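PDB 6QPS: polysaccharide Lyase Family 6 from Bacteroides cellulosilyticus, which probably cleaves mannuronic acid-rich alginate as a calcium-binding polysaccharide lyase of family 6. Local coordinates for residues Y339-N344 and G364-R369. Sequence-based numbering, arbitrary orientation. Where two conformers were deposited one is given.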
ATOM      1  N   TYR A 339     -17.538  -1.012  11.041  1.00 10.72           N
ATOM      2  CA  TYR A 339     -16.466  -1.885  11.506  1.00 10.53           C
ATOM      3  C   TYR A 339     -17.054  -3.257  11.798  1.00 12.16           C
ATOM      4  O   TYR A 339     -18.111  -3.359  12.431  1.00 11.23           O
ATOM      5  CB  TYR A 339     -15.818  -1.324  12.801  1.00 11.53           C
ATOM      6  CG  TYR A 339     -15.148   0.021  12.593  1.00 12.41           C
ATOM      7  CD1 TYR A 339     -15.858   1.207  12.718  1.00 13.99           C
ATOM      8  CD2 TYR A 339     -13.803   0.097  12.252  1.00 11.52           C
ATOM      9  CE1 TYR A 339     -15.246   2.439  12.500  1.00 15.63           C
ATOM     10  CE2 TYR A 339     -13.188   1.318  12.018  1.00 13.53           C
ATOM     11  CZ  TYR A 339     -13.915   2.481  12.166  1.00 16.29           C
ATOM     12  OH  TYR A 339     -13.314   3.705  11.947  1.00 17.30           O
ATOM     13  N   HIS A 340     -16.367  -4.306  11.344  1.00 10.76           N
ATOM     14  CA  HIS A 340     -16.869  -5.671  11.429  1.00 10.27           C
ATOM     15  C   HIS A 340     -16.003  -6.512  12.357  1.00 10.45           C
ATOM     16  O   HIS A 340     -14.774  -6.351  12.417  1.00 10.02           O
ATOM     17  CB  HIS A 340     -17.017  -6.258  10.024  1.00 11.23           C
ATOM     18  CG  HIS A 340     -17.984  -5.488   9.185  1.00 11.71           C
ATOM     19  ND1 HIS A 340     -17.634  -4.322   8.533  1.00 11.72           N
ATOM     20  CD2 HIS A 340     -19.305  -5.675   8.952  1.00 11.59           C
ATOM     21  CE1 HIS A 340     -18.691  -3.854   7.892  1.00 12.05           C
ATOM     22  NE2 HIS A 340     -19.723  -4.645   8.144  1.00 11.33           N
ATOM     23  N   ARG A 341     -16.673  -7.410  13.093  1.00  9.11           N
ATOM     24  CA  ARG A 341     -16.021  -8.191  14.142  1.00  8.30           C
ATOM     25  C   ARG A 341     -14.713  -8.844  13.684  1.00  8.44           C
ATOM     26  O   ARG A 341     -14.615  -9.426  12.593  1.00  9.90           O
ATOM     27  CB  ARG A 341     -16.973  -9.281  14.654  1.00 10.15           C
ATOM     28  CG  ARG A 341     -16.477  -9.971  15.917  1.00 10.54           C
ATOM     29  CD  ARG A 341     -17.223 -11.290  16.203  1.00 13.05           C
ATOM     30  NE  ARG A 341     -18.613 -11.150  16.605  1.00 12.84           N
ATOM     31  CZ  ARG A 341     -19.049 -11.062  17.867  1.00 12.86           C
ATOM     32  NH1 ARG A 341     -18.198 -11.047  18.880  1.00 13.72           N
ATOM     33  NH2 ARG A 341     -20.343 -10.989  18.110  1.00 14.83           N
ATOM     34  N   VAL A 342     -13.700  -8.768  14.542  1.00  8.17           N
ATOM     35  CA  VAL A 342     -12.480  -9.529  14.344  1.00  8.60           C
ATOM     36  C   VAL A 342     -12.725 -10.965  14.790  1.00  9.92           C
ATOM     37  O   VAL A 342     -13.052 -11.213  15.953  1.00 10.91           O
ATOM     38  CB  VAL A 342     -11.303  -8.912  15.106  1.00  7.47           C
ATOM     39  CG1 VAL A 342     -10.086  -9.828  15.019  1.00  8.09           C
ATOM     40  CG2 VAL A 342     -10.967  -7.514  14.570  1.00  9.10           C
ATOM     41  N   GLU A 343     -12.541 -11.920  13.883  1.00 10.02           N
ATOM     42  CA  GLU A 343     -12.580 -13.321  14.292  1.00  9.33           C
ATOM     43  C   GLU A 343     -11.636 -14.134  13.418  1.00  8.40           C
ATOM     44  O   GLU A 343     -11.388 -13.793  12.256  1.00  8.99           O
ATOM     45  CB  GLU A 343     -13.965 -13.988  14.394  1.00 19.51           C
ATOM     46  CG  GLU A 343     -15.002 -13.572  13.455  1.00 18.70           C
ATOM     47  CD  GLU A 343     -16.382 -14.166  13.801  1.00 15.09           C
ATOM     48  OE1 GLU A 343     -16.476 -15.180  14.521  1.00 14.42           O
ATOM     49  OE2 GLU A 343     -17.399 -13.623  13.343  1.00 17.47           O
ATOM     50  N   ASN A 344     -11.126 -15.219  13.988  1.00  9.91           N
ATOM     51  CA  ASN A 344     -10.354 -16.223  13.248  1.00  9.85           C
ATOM     52  C   ASN A 344      -9.092 -15.627  12.636  1.00 10.21           C
ATOM     53  O   ASN A 344      -8.813 -15.791  11.448  1.00 10.24           O
ATOM     54  CB  ASN A 344     -11.206 -16.923  12.186  1.00 10.36           C
ATOM     55  CG  ASN A 344     -12.566 -17.304  12.706  1.00  9.74           C
ATOM     56  OD1 ASN A 344     -12.713 -17.864  13.805  1.00 10.09           O
ATOM     57  ND2 ASN A 344     -13.592 -17.026  11.921  1.00  9.46           N
ATOM     58  N   GLY A 364     -18.239  -0.292  19.725  1.00 15.77           N
ATOM     59  CA  GLY A 364     -18.981  -1.451  19.271  1.00 15.94           C
ATOM     60  C   GLY A 364     -19.101  -2.540  20.314  1.00 17.78           C
ATOM     61  O   GLY A 364     -18.364  -2.544  21.302  1.00 18.42           O
ATOM     62  N   GLU A 365     -20.020  -3.475  20.097  1.00 13.24           N
ATOM     63  CA  GLU A 365     -20.272  -4.569  21.023  1.00 14.73           C
ATOM     64  C   GLU A 365     -19.820  -5.931  20.508  1.00 14.03           C
ATOM     65  O   GLU A 365     -20.036  -6.932  21.197  1.00 15.72           O
ATOM     66  CB  GLU A 365     -21.764  -4.630  21.347  1.00 16.55           C
ATOM     67  CG  GLU A 365     -22.241  -3.438  22.156  1.00 19.32           C
ATOM     68  CD  GLU A 365     -21.604  -3.390  23.543  1.00 21.53           C
ATOM     69  OE1 GLU A 365     -21.509  -4.453  24.206  1.00 22.56           O
ATOM     70  OE2 GLU A 365     -21.174  -2.299  23.965  1.00 21.18           O
ATOM     71  N   LYS A 366     -19.181  -6.012  19.341  1.00 11.92           N
ATOM     72  CA  LYS A 366     -18.739  -7.302  18.804  1.00 11.01           C
ATOM     73  C   LYS A 366     -17.283  -7.484  19.207  1.00 12.20           C
ATOM     74  O   LYS A 366     -16.377  -6.958  18.558  1.00 10.94           O
ATOM     75  CB  LYS A 366     -18.932  -7.378  17.290  1.00 11.73           C
ATOM     76  CG  LYS A 366     -20.333  -6.924  16.807  1.00 14.07           C
ATOM     77  CD  LYS A 366     -21.485  -7.667  17.456  1.00 17.28           C
ATOM     78  CE  LYS A 366     -22.821  -7.159  16.901  1.00 21.95           C
ATOM     79  NZ  LYS A 366     -23.967  -7.979  17.376  1.00 28.44           N
ATOM     80  N   MET A 367     -17.056  -8.203  20.313  1.00 10.77           N
ATOM     81  CA  MET A 367     -15.702  -8.421  20.804  1.00 11.59           C
ATOM     82  C   MET A 367     -14.900  -9.331  19.866  1.00 11.85           C
ATOM     83  O   MET A 367     -15.466 -10.182  19.168  1.00 11.25           O
ATOM     84  CB  MET A 367     -15.760  -9.088  22.183  1.00 12.27           C
ATOM     85  CG  MET A 367     -16.555  -8.335  23.242  1.00 12.69           C
ATOM     86  SD  MET A 367     -15.882  -6.706  23.633  1.00 15.38           S
ATOM     87  CE  MET A 367     -17.140  -5.663  22.899  1.00 14.68           C
ATOM     88  N   PRO A 368     -13.577  -9.197  19.845  1.00  9.54           N
ATOM     89  CA  PRO A 368     -12.769 -10.142  19.062  1.00 10.44           C
ATOM     90  C   PRO A 368     -12.943 -11.567  19.571  1.00 12.31           C
ATOM     91  O   PRO A 368     -13.045 -11.810  20.773  1.00 12.48           O
ATOM     92  CB  PRO A 368     -11.325  -9.663  19.257  1.00 10.99           C
ATOM     93  CG  PRO A 368     -11.432  -8.275  19.829  1.00 13.49           C
ATOM     94  CD  PRO A 368     -12.754  -8.181  20.520  1.00 11.75           C
ATOM     95  N   ARG A 369     -12.952 -12.514  18.635  0.54 12.14           N
ATOM     96  CA  ARG A 369     -13.152 -13.927  18.927  0.54 12.71           C
ATOM     97  C   ARG A 369     -12.134 -14.738  18.141  0.54  9.84           C
ATOM     98  O   ARG A 369     -11.865 -14.436  16.981  0.54 10.46           O
ATOM     99  CB  ARG A 369     -14.572 -14.392  18.507  0.54 14.95           C
ATOM    100  CG  ARG A 369     -15.705 -13.718  19.251  0.54 22.13           C
ATOM    101  CD  ARG A 369     -16.998 -14.488  19.063  0.54 24.36           C
ATOM    102  NE  ARG A 369     -17.404 -14.601  17.663  0.54 21.93           N
ATOM    103  CZ  ARG A 369     -18.671 -14.716  17.270  0.54 24.95           C
ATOM    104  NH1 ARG A 369     -19.642 -14.727  18.174  0.54 27.76           N
ATOM    105  NH2 ARG A 369     -18.974 -14.823  15.984  0.54 21.80           N
TER
HETATM  106  O   HOH W   1     -19.060 -10.122  21.528  1.00 17.22           O
HETATM  107  O   HOH W   2     -21.555  -9.986  20.755  1.00 32.37           O
HETATM  108  O   HOH W   3     -13.855  -7.529  17.118  1.00 10.03           O
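R341 and R369 stack their guanidinium groups between successive coils of the parallel beta-helix, in loops leading into strands 345-353 and 371-379. Centres are 3.7 Å apart and planes 7° apart. The R341 chain, with CG anti to the backbone N (chi1 -169°) and a bend at chi3, brings its guanidinium flat onto that of R369. Its CB lies beside K366 CB. CG and CD run past M367 O, and CD also reaches R369 NE. NE lies over the centre of the R369 guanidinium, and CZ lies against R369 CZ and NH1, while K366 CB sits on the other face of the R341 group. NH1 donates to M367 O (2.9 Å), in the carbonyl plane on a lone pair, though the bond is bent, 141° at the hydrogen. A water joins NH1 to M367 N. NH2 passes K366 CD and forms a salt bridge with E323. Two like charges stack, and each has a carboxylate partner: in this conformer of R369, one of two, its NH2 meets E343 OE1 at 2.9 Å, on the syn side but tilted out of the carboxylate plane. An alanine in place of R341 would probably leave M367 O without this donor, E323 without this ion pair and the R369 guanidinium less fixed. Along the backbone, R369 N to V342 O (3.0 Å) and N344 N to R369 O (3.2 Å) together make the parallel bridge of E343 with R369.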